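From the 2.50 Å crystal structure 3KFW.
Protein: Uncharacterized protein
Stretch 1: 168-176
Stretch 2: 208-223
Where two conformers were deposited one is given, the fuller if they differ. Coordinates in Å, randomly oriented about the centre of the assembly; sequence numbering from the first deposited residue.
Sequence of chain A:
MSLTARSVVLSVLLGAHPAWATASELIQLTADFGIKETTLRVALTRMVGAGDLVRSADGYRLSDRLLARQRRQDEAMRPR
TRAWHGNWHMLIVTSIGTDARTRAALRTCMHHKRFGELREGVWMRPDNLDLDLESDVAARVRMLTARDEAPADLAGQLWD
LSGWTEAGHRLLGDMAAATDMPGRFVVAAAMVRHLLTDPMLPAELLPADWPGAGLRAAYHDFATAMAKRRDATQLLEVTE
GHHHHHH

Stretch 1 (168-176) GHRLLGDMA
Stretch 2 (208-223) ADWPGAGLRAAYHDFA

This contact is a mainly apolar packing of two helices running in roughly the same direction, fastened at its N-terminal end by a single hydrogen bond from a histidine ring to a loop carbonyl. Residues 168-176 are helical throughout, within a helix that extends beyond both ends; 208-211 form a loop, Pro-211 takes the N-cap position (phi/psi -84/10), and a helix begins at Gly-212 and continues past Ala-223. The axes cross at 31° and approach to 9.8 Å; the two stretches together bury 437 Å². The register is set by CA-CA distances of 5.7 Å for Gly-168 and Pro-211 and 6.9 Å for Leu-172 and Leu-215.

The narrow end depends on glycine. Gly-168 CA lies 3.9 Å from Pro-211 CG, and an ideal CB there would fall 2.5 Å from that same CG, a clash. His-169 (chi1 -72°, m; chi2 -52°) starts sideways, but its ring reaches the loop: NE2 donates to Asp-209 O at 3.0 Å, with the acceptor near the ring plane, as a ring N-H requires. Over one face of the ring sits Pro-211 CB, 4.1 Å from the His-169 ring centroid and 14° off its normal, a CH-pi contact.

Further along, Leu-172 (m, t; -69°, 157°) points toward the second helix and spans several residues. Its CD1 is 4.0 Å from Pro-211 CB, its CG 4.3 Å from Leu-215 CD2, and its CD2 4.2 Å from Ala-218 CB. The small methyl of Ala-218 suits this close spacing. Leu-172 CD2 lies 3.5 Å from Gly-214 O, and an ideal CB on Gly-214 would be tight, 3.3 Å from Leu-172 CD1. Leu-215 (m, t; -70°, 156°) also leaves sideways, yet its CD2 reaches Leu-171 CB at 4.0 Å.

Selenomethionine Met-175 (t, p, then 101°) extends the apolar seam: its flexible chain brings CE to 4.1 Å from Phe-222 CB (Phe-222 chi1 164°, t; chi2 89°).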

# COMPACT_ATOMS: atom_id res chain seq x y z
N GLY A 168 20.99 23.33 3.99
CA GLY A 168 22.45 23.24 4.04
C GLY A 168 23.09 24.63 3.98
O GLY A 168 23.94 24.96 4.80
N HIS A 169 22.71 25.42 2.99
CA HIS A 169 23.07 26.82 2.90
C HIS A 169 22.75 27.57 4.18
O HIS A 169 23.58 28.35 4.61
CB HIS A 169 22.43 27.48 1.64
CG HIS A 169 23.07 27.03 0.38
ND1 HIS A 169 24.44 27.08 0.18
CD2 HIS A 169 22.55 26.48 -0.75
CE1 HIS A 169 24.74 26.58 -1.01
NE2 HIS A 169 23.60 26.20 -1.58
N ARG A 170 21.60 27.35 4.81
CA ARG A 170 21.32 28.06 6.07
C ARG A 170 22.38 27.74 7.17
O ARG A 170 22.78 28.63 7.91
CB ARG A 170 19.93 27.74 6.59
CG ARG A 170 19.02 28.99 6.77
CD ARG A 170 17.49 28.61 6.90
NE ARG A 170 17.32 27.39 7.73
CZ ARG A 170 16.60 26.31 7.38
NH1 ARG A 170 15.93 26.25 6.22
NH2 ARG A 170 16.55 25.28 8.23
N LEU A 171 22.82 26.47 7.24
CA LEU A 171 23.89 26.04 8.14
C LEU A 171 25.27 26.63 7.82
O LEU A 171 26.03 26.90 8.75
CB LEU A 171 23.96 24.51 8.17
CG LEU A 171 22.79 23.82 8.86
CD1 LEU A 171 22.80 22.35 8.56
CD2 LEU A 171 22.76 24.07 10.35
N LEU A 172 25.60 26.79 6.52
CA LEU A 172 26.81 27.52 6.09
C LEU A 172 26.78 28.99 6.59
O LEU A 172 27.72 29.43 7.24
CB LEU A 172 27.05 27.41 4.54
CG LEU A 172 27.44 25.98 4.05
CD1 LEU A 172 27.16 25.63 2.55
CD2 LEU A 172 28.89 25.50 4.45
N GLY A 173 25.67 29.71 6.32
CA GLY A 173 25.38 31.04 6.92
C GLY A 173 25.47 31.09 8.45
O GLY A 173 26.00 32.06 9.02
N ASP A 174 24.98 30.04 9.14
CA ASP A 174 25.06 29.94 10.59
C ASP A 174 26.53 29.88 11.09
O ASP A 174 26.88 30.57 12.06
CB ASP A 174 24.31 28.70 11.11
CG ASP A 174 22.76 28.86 11.12
OD1 ASP A 174 22.23 29.98 10.87
OD2 ASP A 174 22.07 27.83 11.38
N MSE A 175 27.35 29.03 10.44
CA MSE A 175 28.80 28.99 10.69
C MSE A 175 29.48 30.35 10.41
O MSE A 175 30.12 30.92 11.30
CB MSE A 175 29.46 27.86 9.88
CG MSE A 175 30.95 27.52 10.30
SE MSE A 175 31.05 26.87 12.15
CE MSE A 175 31.18 24.93 11.86
N ALA A 176 29.32 30.89 9.21
CA ALA A 176 29.88 32.22 8.89
C ALA A 176 29.55 33.22 10.03
O ALA A 176 30.40 33.98 10.45
CB ALA A 176 29.36 32.71 7.54
N ALA A 208 23.76 21.97 -9.19
CA ALA A 208 24.99 22.76 -9.01
C ALA A 208 24.99 23.66 -7.76
O ALA A 208 26.05 24.14 -7.35
CB ALA A 208 25.27 23.60 -10.23
N ASP A 209 23.81 23.92 -7.18
CA ASP A 209 23.74 24.58 -5.88
C ASP A 209 23.73 23.56 -4.71
O ASP A 209 23.38 23.93 -3.60
CB ASP A 209 22.59 25.60 -5.79
CG ASP A 209 21.20 24.97 -5.94
OD1 ASP A 209 21.12 23.82 -6.46
OD2 ASP A 209 20.18 25.62 -5.51
N TRP A 210 24.16 22.33 -4.95
CA TRP A 210 24.24 21.33 -3.89
C TRP A 210 25.33 21.72 -2.82
O TRP A 210 26.51 21.88 -3.18
CB TRP A 210 24.55 19.97 -4.51
CG TRP A 210 24.43 18.86 -3.54
CD1 TRP A 210 25.45 18.19 -2.93
CD2 TRP A 210 23.20 18.27 -3.02
NE1 TRP A 210 24.94 17.23 -2.08
CE2 TRP A 210 23.58 17.25 -2.10
CE3 TRP A 210 21.83 18.53 -3.24
CZ2 TRP A 210 22.64 16.48 -1.41
CZ3 TRP A 210 20.89 17.76 -2.56
CH2 TRP A 210 21.29 16.74 -1.65
N PRO A 211 24.94 21.88 -1.53
CA PRO A 211 25.87 22.30 -0.44
C PRO A 211 26.73 21.19 0.24
O PRO A 211 27.38 21.47 1.22
CB PRO A 211 24.93 22.94 0.61
CG PRO A 211 23.64 22.17 0.48
CD PRO A 211 23.55 21.77 -1.03
N GLY A 212 26.75 19.97 -0.29
CA GLY A 212 27.46 18.82 0.34
C GLY A 212 28.93 19.06 0.64
O GLY A 212 29.37 18.92 1.79
N ALA A 213 29.67 19.44 -0.39
CA ALA A 213 31.11 19.71 -0.30
C ALA A 213 31.45 20.88 0.65
O ALA A 213 32.43 20.82 1.44
CB ALA A 213 31.69 19.95 -1.68
N GLY A 214 30.63 21.94 0.54
CA GLY A 214 30.70 23.10 1.43
C GLY A 214 30.51 22.64 2.87
O GLY A 214 31.25 23.06 3.77
N LEU A 215 29.53 21.76 3.10
CA LEU A 215 29.23 21.31 4.48
C LEU A 215 30.35 20.41 5.05
O LEU A 215 30.77 20.60 6.17
CB LEU A 215 27.85 20.66 4.58
CG LEU A 215 26.57 21.53 4.44
CD1 LEU A 215 25.38 20.70 3.99
CD2 LEU A 215 26.22 22.26 5.72
N ARG A 216 30.87 19.47 4.26
CA ARG A 216 32.06 18.69 4.64
C ARG A 216 33.32 19.53 4.94
O ARG A 216 33.98 19.27 5.96
CB ARG A 216 32.37 17.62 3.58
CG ARG A 216 31.43 16.48 3.65
CD ARG A 216 31.53 15.51 2.49
NE ARG A 216 30.40 14.59 2.66
CZ ARG A 216 29.27 14.66 1.95
NH1 ARG A 216 29.16 15.56 0.98
NH2 ARG A 216 28.25 13.81 2.21
N ALA A 217 33.65 20.50 4.08
CA ALA A 217 34.80 21.42 4.31
C ALA A 217 34.69 22.21 5.63
O ALA A 217 35.68 22.33 6.38
CB ALA A 217 35.03 22.38 3.13
N ALA A 218 33.49 22.68 5.94
CA ALA A 218 33.24 23.47 7.13
C ALA A 218 33.34 22.58 8.35
O ALA A 218 33.86 23.01 9.39
CB ALA A 218 31.88 24.09 7.06
N TYR A 219 32.85 21.34 8.25
CA TYR A 219 33.00 20.41 9.35
C TYR A 219 34.46 20.05 9.53
O TYR A 219 34.94 20.05 10.67
CB TYR A 219 32.15 19.13 9.20
CG TYR A 219 32.49 18.12 10.28
CD1 TYR A 219 33.33 17.04 10.01
CD2 TYR A 219 32.02 18.28 11.59
CE1 TYR A 219 33.69 16.13 11.02
CE2 TYR A 219 32.37 17.38 12.60
CZ TYR A 219 33.20 16.31 12.31
OH TYR A 219 33.52 15.43 13.31
N HIS A 220 35.16 19.75 8.43
CA HIS A 220 36.56 19.36 8.56
C HIS A 220 37.44 20.53 9.01
O HIS A 220 38.44 20.31 9.69
CB HIS A 220 37.08 18.65 7.31
CG HIS A 220 36.42 17.32 7.09
ND1 HIS A 220 35.54 17.09 6.05
CD2 HIS A 220 36.48 16.17 7.80
CE1 HIS A 220 35.10 15.84 6.12
NE2 HIS A 220 35.65 15.26 7.17
N ASP A 221 37.03 21.77 8.71
CA ASP A 221 37.71 22.98 9.25
C ASP A 221 37.55 23.12 10.77
O ASP A 221 38.49 23.47 11.49
CB ASP A 221 37.27 24.27 8.55
CG ASP A 221 37.90 24.42 7.18
OD1 ASP A 221 38.85 23.66 6.90
OD2 ASP A 221 37.44 25.25 6.36
N PHE A 222 36.33 22.87 11.23
CA PHE A 222 36.08 22.88 12.64
C PHE A 222 36.84 21.73 13.36
O PHE A 222 37.46 21.99 14.34
CB PHE A 222 34.60 22.89 12.95
CG PHE A 222 34.27 22.52 14.38
CD1 PHE A 222 34.21 23.50 15.38
CD2 PHE A 222 33.99 21.16 14.72
CE1 PHE A 222 33.87 23.16 16.67
CE2 PHE A 222 33.66 20.78 16.03
CZ PHE A 222 33.60 21.79 17.02
N ALA A 223 36.80 20.50 12.84
CA ALA A 223 37.61 19.40 13.40
C ALA A 223 39.13 19.72 13.46
O ALA A 223 39.79 19.39 14.43
CB ALA A 223 37.38 18.08 12.64